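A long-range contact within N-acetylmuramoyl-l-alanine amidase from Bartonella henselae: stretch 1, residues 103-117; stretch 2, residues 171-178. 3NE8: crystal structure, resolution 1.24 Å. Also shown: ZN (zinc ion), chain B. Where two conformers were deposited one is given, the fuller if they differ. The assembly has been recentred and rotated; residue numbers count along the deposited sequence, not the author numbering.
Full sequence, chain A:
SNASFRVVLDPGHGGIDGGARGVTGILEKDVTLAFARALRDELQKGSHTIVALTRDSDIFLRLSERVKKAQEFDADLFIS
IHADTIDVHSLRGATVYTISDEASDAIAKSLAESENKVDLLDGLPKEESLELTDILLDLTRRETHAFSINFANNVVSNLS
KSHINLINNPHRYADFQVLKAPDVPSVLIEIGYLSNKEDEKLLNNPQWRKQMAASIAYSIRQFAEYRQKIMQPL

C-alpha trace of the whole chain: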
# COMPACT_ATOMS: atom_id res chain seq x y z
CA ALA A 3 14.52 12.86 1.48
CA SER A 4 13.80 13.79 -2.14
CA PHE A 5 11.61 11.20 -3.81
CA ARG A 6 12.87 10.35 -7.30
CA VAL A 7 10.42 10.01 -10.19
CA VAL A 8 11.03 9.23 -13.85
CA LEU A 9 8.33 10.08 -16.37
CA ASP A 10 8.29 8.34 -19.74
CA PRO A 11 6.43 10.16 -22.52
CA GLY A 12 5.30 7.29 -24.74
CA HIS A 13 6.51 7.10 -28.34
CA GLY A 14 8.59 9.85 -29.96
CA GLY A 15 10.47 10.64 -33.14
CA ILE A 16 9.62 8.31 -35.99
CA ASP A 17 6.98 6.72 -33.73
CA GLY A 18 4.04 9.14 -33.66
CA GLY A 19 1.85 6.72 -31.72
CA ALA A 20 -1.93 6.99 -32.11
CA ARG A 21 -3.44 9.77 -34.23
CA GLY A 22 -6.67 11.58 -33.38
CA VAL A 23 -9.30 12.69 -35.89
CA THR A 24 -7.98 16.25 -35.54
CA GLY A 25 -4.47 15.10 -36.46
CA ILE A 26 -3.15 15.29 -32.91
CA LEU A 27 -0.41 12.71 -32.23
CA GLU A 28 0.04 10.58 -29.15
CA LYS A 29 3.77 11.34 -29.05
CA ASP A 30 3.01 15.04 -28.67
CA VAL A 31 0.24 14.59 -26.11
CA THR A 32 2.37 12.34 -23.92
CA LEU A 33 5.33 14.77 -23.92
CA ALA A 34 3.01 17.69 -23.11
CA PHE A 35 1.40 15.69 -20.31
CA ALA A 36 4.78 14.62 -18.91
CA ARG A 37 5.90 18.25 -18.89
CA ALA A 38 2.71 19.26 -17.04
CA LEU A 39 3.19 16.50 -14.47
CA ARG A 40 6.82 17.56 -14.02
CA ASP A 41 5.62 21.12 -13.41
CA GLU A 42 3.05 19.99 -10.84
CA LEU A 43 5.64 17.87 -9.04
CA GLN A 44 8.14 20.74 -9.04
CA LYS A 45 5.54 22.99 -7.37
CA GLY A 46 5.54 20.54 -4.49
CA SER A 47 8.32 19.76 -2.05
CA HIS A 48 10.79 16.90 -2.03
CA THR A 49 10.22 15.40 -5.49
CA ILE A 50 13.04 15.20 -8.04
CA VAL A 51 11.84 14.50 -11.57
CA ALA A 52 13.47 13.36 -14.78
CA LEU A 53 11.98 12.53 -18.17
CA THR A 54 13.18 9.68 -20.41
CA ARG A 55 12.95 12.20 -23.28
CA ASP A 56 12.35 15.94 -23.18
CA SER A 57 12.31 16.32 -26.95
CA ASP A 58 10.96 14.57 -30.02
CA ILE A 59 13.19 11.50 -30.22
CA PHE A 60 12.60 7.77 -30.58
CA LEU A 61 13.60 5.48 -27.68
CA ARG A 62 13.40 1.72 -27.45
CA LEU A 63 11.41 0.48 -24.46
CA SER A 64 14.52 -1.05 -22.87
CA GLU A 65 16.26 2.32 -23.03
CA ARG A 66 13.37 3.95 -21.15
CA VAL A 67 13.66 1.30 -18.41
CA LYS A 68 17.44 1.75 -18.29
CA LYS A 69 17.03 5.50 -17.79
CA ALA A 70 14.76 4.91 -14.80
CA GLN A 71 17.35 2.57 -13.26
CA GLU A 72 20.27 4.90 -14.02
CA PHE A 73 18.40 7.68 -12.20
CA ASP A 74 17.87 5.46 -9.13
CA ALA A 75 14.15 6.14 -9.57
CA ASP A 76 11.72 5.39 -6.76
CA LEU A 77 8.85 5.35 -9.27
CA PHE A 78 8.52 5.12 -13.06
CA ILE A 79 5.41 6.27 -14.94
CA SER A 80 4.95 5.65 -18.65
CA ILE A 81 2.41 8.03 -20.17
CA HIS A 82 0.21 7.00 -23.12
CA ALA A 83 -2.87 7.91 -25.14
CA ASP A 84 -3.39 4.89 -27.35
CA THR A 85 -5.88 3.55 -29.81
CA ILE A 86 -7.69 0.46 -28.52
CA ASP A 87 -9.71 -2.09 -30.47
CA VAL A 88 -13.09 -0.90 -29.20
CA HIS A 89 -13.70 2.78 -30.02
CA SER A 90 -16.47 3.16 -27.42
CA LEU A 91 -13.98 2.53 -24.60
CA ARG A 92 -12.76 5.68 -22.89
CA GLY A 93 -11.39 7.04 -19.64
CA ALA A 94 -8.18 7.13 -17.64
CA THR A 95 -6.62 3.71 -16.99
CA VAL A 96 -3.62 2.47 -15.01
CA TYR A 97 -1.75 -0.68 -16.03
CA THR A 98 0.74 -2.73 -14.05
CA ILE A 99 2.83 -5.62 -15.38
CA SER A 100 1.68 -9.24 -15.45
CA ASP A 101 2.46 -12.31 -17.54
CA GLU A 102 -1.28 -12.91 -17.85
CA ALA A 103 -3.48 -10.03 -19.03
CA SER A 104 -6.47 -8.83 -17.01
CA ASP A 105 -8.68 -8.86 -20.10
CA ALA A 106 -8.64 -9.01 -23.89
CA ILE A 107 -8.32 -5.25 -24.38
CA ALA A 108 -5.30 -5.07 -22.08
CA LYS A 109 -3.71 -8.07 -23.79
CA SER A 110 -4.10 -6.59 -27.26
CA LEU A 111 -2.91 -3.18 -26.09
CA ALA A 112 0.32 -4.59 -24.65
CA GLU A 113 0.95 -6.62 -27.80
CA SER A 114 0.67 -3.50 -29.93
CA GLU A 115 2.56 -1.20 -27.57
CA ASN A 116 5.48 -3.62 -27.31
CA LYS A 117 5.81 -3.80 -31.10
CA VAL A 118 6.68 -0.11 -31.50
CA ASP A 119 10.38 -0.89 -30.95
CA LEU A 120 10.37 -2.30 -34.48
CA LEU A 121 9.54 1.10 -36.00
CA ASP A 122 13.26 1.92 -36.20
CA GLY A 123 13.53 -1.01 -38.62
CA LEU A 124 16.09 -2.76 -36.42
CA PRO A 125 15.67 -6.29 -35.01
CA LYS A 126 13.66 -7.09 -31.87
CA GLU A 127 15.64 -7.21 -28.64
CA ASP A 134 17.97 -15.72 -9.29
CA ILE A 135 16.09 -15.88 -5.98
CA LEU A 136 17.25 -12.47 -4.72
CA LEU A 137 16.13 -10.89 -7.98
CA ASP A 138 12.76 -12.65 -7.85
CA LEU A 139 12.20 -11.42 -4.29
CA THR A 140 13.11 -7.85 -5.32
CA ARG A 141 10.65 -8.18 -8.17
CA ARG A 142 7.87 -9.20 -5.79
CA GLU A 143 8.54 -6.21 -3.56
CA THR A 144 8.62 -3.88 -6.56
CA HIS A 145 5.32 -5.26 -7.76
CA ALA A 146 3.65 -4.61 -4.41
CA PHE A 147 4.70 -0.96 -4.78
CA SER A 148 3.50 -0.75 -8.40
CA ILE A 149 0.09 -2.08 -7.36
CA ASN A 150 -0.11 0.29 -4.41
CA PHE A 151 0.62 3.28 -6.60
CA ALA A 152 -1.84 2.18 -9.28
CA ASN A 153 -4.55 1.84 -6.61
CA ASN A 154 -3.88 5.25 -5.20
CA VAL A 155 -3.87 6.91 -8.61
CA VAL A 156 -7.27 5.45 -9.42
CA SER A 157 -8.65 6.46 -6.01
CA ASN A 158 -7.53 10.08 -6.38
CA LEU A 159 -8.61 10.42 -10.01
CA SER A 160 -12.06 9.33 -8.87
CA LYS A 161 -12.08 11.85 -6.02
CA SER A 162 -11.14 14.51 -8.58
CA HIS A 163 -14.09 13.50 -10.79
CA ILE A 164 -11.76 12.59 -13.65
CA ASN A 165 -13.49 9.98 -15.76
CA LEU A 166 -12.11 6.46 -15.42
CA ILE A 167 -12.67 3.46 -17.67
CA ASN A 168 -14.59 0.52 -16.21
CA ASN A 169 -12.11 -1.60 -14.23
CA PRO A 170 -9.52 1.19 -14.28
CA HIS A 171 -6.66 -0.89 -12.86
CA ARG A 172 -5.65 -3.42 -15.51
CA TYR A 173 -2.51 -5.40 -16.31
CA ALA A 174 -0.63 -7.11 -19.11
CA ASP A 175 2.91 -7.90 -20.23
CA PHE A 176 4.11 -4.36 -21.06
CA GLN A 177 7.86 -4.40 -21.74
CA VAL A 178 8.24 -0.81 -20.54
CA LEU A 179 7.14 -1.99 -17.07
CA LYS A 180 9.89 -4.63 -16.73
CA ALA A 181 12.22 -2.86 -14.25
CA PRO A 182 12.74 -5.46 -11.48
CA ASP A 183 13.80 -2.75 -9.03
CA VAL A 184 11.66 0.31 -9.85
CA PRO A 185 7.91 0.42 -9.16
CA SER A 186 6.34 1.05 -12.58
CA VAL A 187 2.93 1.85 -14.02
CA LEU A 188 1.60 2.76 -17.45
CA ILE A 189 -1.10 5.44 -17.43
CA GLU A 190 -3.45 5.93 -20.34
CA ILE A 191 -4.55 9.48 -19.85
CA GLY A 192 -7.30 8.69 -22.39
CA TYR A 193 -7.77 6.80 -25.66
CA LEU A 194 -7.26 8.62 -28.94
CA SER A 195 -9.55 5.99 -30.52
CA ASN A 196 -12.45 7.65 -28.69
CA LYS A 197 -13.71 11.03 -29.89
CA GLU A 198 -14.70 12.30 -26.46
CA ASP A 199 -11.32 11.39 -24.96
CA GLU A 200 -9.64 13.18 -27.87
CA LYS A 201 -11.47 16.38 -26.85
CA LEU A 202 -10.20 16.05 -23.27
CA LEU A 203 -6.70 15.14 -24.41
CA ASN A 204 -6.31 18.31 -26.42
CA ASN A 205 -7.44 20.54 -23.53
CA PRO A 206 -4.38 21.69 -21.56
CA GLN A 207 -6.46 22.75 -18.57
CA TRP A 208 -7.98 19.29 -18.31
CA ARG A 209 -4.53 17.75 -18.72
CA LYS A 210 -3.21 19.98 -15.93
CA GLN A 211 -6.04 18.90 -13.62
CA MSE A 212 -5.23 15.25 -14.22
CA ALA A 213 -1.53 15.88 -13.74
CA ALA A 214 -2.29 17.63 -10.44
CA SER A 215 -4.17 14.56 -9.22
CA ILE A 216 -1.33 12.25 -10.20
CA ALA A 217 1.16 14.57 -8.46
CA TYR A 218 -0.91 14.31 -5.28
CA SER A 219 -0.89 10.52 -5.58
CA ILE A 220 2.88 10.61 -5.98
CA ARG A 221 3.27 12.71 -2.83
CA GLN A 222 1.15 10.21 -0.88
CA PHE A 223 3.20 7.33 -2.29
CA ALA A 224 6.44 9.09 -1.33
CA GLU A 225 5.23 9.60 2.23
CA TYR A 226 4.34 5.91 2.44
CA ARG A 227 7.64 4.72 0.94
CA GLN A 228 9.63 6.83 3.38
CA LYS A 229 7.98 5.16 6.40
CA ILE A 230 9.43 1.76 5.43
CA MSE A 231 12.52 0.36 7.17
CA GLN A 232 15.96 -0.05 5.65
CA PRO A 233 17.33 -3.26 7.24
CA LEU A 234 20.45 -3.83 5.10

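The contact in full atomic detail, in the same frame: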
# COMPACT_ATOMS: atom_id res chain seq x y z
N ALA A 103 -2.72 -11.27 -18.93
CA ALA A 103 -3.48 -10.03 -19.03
C ALA A 103 -4.79 -10.08 -18.25
O ALA A 103 -5.39 -11.15 -18.09
CB ALA A 103 -3.77 -9.71 -20.48
N SER A 104 -5.22 -8.93 -17.76
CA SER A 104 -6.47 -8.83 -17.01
C SER A 104 -7.70 -9.09 -17.88
O SER A 104 -8.74 -9.53 -17.39
CB SER A 104 -6.60 -7.45 -16.35
OG SER A 104 -6.37 -6.42 -17.30
N ASP A 105 -7.56 -8.81 -19.17
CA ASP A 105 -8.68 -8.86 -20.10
C ASP A 105 -8.16 -8.75 -21.52
O ASP A 105 -6.99 -8.43 -21.73
CB ASP A 105 -9.68 -7.73 -19.81
CG ASP A 105 -9.03 -6.36 -19.88
OD1 ASP A 105 -8.64 -5.83 -18.82
OD2 ASP A 105 -8.93 -5.82 -20.99
N ALA A 106 -9.04 -8.98 -22.49
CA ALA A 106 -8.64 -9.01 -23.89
C ALA A 106 -8.16 -7.67 -24.42
O ALA A 106 -7.28 -7.63 -25.28
CB ALA A 106 -9.78 -9.55 -24.75
N ILE A 107 -8.74 -6.57 -23.94
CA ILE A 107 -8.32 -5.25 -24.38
C ILE A 107 -6.89 -4.97 -23.91
O ILE A 107 -6.05 -4.48 -24.68
CB ILE A 107 -9.27 -4.14 -23.86
CG1 ILE A 107 -10.62 -4.21 -24.57
CG2 ILE A 107 -8.64 -2.77 -24.04
CD1 ILE A 107 -10.57 -3.80 -26.03
N ALA A 108 -6.63 -5.25 -22.64
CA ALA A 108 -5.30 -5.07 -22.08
C ALA A 108 -4.27 -5.92 -22.82
O ALA A 108 -3.16 -5.46 -23.12
CB ALA A 108 -5.31 -5.40 -20.60
N LYS A 109 -4.63 -7.17 -23.11
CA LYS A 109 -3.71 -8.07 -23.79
C LYS A 109 -3.34 -7.54 -25.17
O LYS A 109 -2.16 -7.51 -25.55
CB LYS A 109 -4.35 -9.46 -23.91
CG LYS A 109 -3.42 -10.52 -24.49
CD LYS A 109 -4.13 -11.85 -24.64
CE LYS A 109 -3.27 -12.85 -25.39
NZ LYS A 109 -2.03 -13.19 -24.63
N SER A 110 -4.34 -7.10 -25.92
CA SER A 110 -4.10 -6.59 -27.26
C SER A 110 -3.31 -5.29 -27.21
O SER A 110 -2.45 -5.05 -28.06
CB SER A 110 -5.43 -6.37 -27.98
OG SER A 110 -5.21 -6.08 -29.35
N LEU A 111 -3.61 -4.45 -26.22
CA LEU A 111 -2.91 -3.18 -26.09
C LEU A 111 -1.42 -3.40 -25.83
O LEU A 111 -0.58 -2.76 -26.46
CB LEU A 111 -3.53 -2.33 -24.98
CG LEU A 111 -2.85 -1.00 -24.68
CD1 LEU A 111 -2.86 -0.06 -25.89
CD2 LEU A 111 -3.52 -0.34 -23.47
N ALA A 112 -1.08 -4.30 -24.92
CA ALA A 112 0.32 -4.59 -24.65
C ALA A 112 1.03 -5.16 -25.87
O ALA A 112 2.17 -4.81 -26.14
CB ALA A 112 0.47 -5.53 -23.46
N GLU A 113 0.36 -6.05 -26.60
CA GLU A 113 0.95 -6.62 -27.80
C GLU A 113 1.35 -5.52 -28.77
O GLU A 113 2.46 -5.51 -29.30
CB GLU A 113 -0.03 -7.57 -28.49
CG GLU A 113 -0.27 -8.88 -27.75
CD GLU A 113 -1.40 -9.70 -28.36
OE1 GLU A 113 -1.57 -10.87 -27.97
OE2 GLU A 113 -2.13 -9.16 -29.23
N SER A 114 0.43 -4.59 -28.99
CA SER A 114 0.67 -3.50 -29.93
C SER A 114 1.72 -2.52 -29.42
O SER A 114 2.59 -2.07 -30.17
CB SER A 114 -0.63 -2.76 -30.23
OG SER A 114 -1.52 -3.57 -30.97
N GLU A 115 1.65 -2.18 -28.14
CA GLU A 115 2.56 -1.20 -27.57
C GLU A 115 3.99 -1.71 -27.45
O GLU A 115 4.95 -0.93 -27.48
CB GLU A 115 2.02 -0.69 -26.23
CG GLU A 115 0.82 0.20 -26.42
CD GLU A 115 1.19 1.40 -27.25
OE1 GLU A 115 0.90 1.43 -28.48
OE2 GLU A 115 1.84 2.29 -26.69
N ASN A 116 4.15 -3.03 -27.34
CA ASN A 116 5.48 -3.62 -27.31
C ASN A 116 6.12 -3.63 -28.69
O ASN A 116 7.35 -3.58 -28.81
CB ASN A 116 5.43 -5.04 -26.76
CG ASN A 116 5.17 -5.08 -25.26
OD1 ASN A 116 5.40 -4.10 -24.54
ND2 ASN A 116 4.71 -6.23 -24.78
N LYS A 117 5.31 -3.69 -29.74
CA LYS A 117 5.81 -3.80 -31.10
C LYS A 117 6.41 -2.51 -31.65
O LYS A 117 7.08 -2.52 -32.68
CB LYS A 117 4.71 -4.29 -32.04
CG LYS A 117 4.33 -5.74 -31.80
CD LYS A 117 3.10 -6.15 -32.59
CE LYS A 117 2.66 -7.55 -32.21
NZ LYS A 117 1.38 -7.94 -32.87
N HIS A 171 -7.97 -0.28 -13.05
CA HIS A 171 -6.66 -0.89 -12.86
C HIS A 171 -6.61 -2.21 -13.62
O HIS A 171 -7.29 -3.17 -13.25
CB HIS A 171 -6.32 -1.12 -11.38
CG HIS A 171 -5.05 -1.88 -11.18
ND1 HIS A 171 -4.89 -2.85 -10.22
CD2 HIS A 171 -3.88 -1.84 -11.87
CE1 HIS A 171 -3.67 -3.36 -10.31
NE2 HIS A 171 -3.04 -2.76 -11.30
N ARG A 172 -5.81 -2.24 -14.68
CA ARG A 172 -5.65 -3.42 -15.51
C ARG A 172 -4.19 -3.84 -15.56
O ARG A 172 -3.32 -3.21 -14.94
CB ARG A 172 -6.20 -3.16 -16.92
CG ARG A 172 -7.67 -2.77 -16.89
CD ARG A 172 -8.29 -2.64 -18.26
NE ARG A 172 -9.68 -2.20 -18.15
CZ ARG A 172 -10.62 -2.43 -19.06
NH1 ARG A 172 -10.33 -3.12 -20.17
NH2 ARG A 172 -11.85 -1.98 -18.86
N TYR A 173 -3.89 -4.92 -16.27
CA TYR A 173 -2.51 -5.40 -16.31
C TYR A 173 -2.28 -6.30 -17.51
O TYR A 173 -3.19 -6.95 -18.02
CB TYR A 173 -2.11 -6.10 -15.00
CG TYR A 173 -3.16 -7.05 -14.46
CD1 TYR A 173 -3.21 -8.36 -14.88
CD2 TYR A 173 -4.07 -6.62 -13.51
CE1 TYR A 173 -4.17 -9.23 -14.38
CE2 TYR A 173 -5.03 -7.48 -13.00
CZ TYR A 173 -5.07 -8.78 -13.44
OH TYR A 173 -6.02 -9.65 -12.94
N ALA A 174 -1.04 -6.29 -17.99
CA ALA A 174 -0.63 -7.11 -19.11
C ALA A 174 0.89 -7.03 -19.20
O ALA A 174 1.52 -6.33 -18.41
CB ALA A 174 -1.28 -6.65 -20.41
N ASP A 175 1.46 -7.75 -20.15
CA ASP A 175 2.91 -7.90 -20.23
C ASP A 175 3.56 -6.75 -21.01
O ASP A 175 4.11 -6.95 -22.10
CB ASP A 175 3.23 -9.26 -20.85
CG ASP A 175 4.69 -9.63 -20.74
OD1 ASP A 175 5.40 -9.10 -19.87
OD2 ASP A 175 5.12 -10.49 -21.54
N PHE A 176 3.49 -5.55 -20.45
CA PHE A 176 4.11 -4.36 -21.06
C PHE A 176 5.62 -4.35 -20.81
O PHE A 176 6.06 -4.31 -19.66
CB PHE A 176 3.51 -3.09 -20.46
CG PHE A 176 2.08 -2.84 -20.84
CD1 PHE A 176 1.76 -2.19 -22.02
CD2 PHE A 176 1.04 -3.24 -20.00
CE1 PHE A 176 0.44 -1.95 -22.37
CE2 PHE A 176 -0.28 -3.00 -20.34
CZ PHE A 176 -0.58 -2.36 -21.52
N GLN A 177 6.40 -4.37 -21.89
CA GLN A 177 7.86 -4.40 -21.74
C GLN A 177 8.42 -3.15 -21.06
O GLN A 177 9.47 -3.22 -20.42
CB GLN A 177 8.53 -4.63 -23.09
CG GLN A 177 8.21 -5.98 -23.72
CD GLN A 177 8.39 -7.12 -22.74
OE1 GLN A 177 9.51 -7.52 -22.43
NE2 GLN A 177 7.27 -7.66 -22.26
N VAL A 178 7.73 -2.03 -21.17
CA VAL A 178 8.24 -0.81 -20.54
C VAL A 178 8.10 -0.86 -19.02
O VAL A 178 8.69 -0.02 -18.32
CB VAL A 178 7.59 0.46 -21.14
CG1 VAL A 178 6.22 0.72 -20.51
CG2 VAL A 178 8.51 1.66 -20.96
ZN ZN B . 1.08 4.34 -26.49
O HOH W 1 5.35 -1.56 -22.98

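Two methyl or methylene groups sit almost centrally over aromatic faces, one at the start of the contact, the other further along the helix. Ser-104 CB lies 3.5 Å from the centroid of the Tyr-173 ring, 9° off the normal, and Ala-112 CB lies 3.7 Å from the centroid of the Phe-176 ring, 10° off; both geometries are those of CH-pi contacts.

The first occurs beside a reciprocal pair of hydrogen bonds. Ser-104 N donates to Tyr-173 O (2.8 Å, 160°), and Tyr-173 N donates to Ser-104 OG (3.1 Å, 164°), so backbone and side chain of one serine serve both backbone polar groups, N and O, of Tyr-173. Ser-104 OG in turn donates to Asp-105 OD1 (2.8 Å). The other carboxylate oxygen, Asp-105 OD2, caps the helix by accepting from Ala-108 N (2.9 Å, 165°) and forms a salt bridge with Arg-172 NH1 at 3.1 Å, whose hydrogen bond is weak at 122°.

Small apolar contacts gather round Ala-174, whose CB lies 3.7 Å from Ala-112 CB and 3.9 Å from Ala-103 CB, while Phe-176 CZ lies 4.1 Å from Leu-111 CD2.

At the far end, the Asn-116 amide bridges two backbone groups, ND2 donating to Asp-175 O (2.8 Å, 165°) and OD1 accepting from Gln-177 N (2.8 Å, 170°). Water 1 links Asn-116 OD1 (3.0 Å) to Val-178 N (3.0 Å).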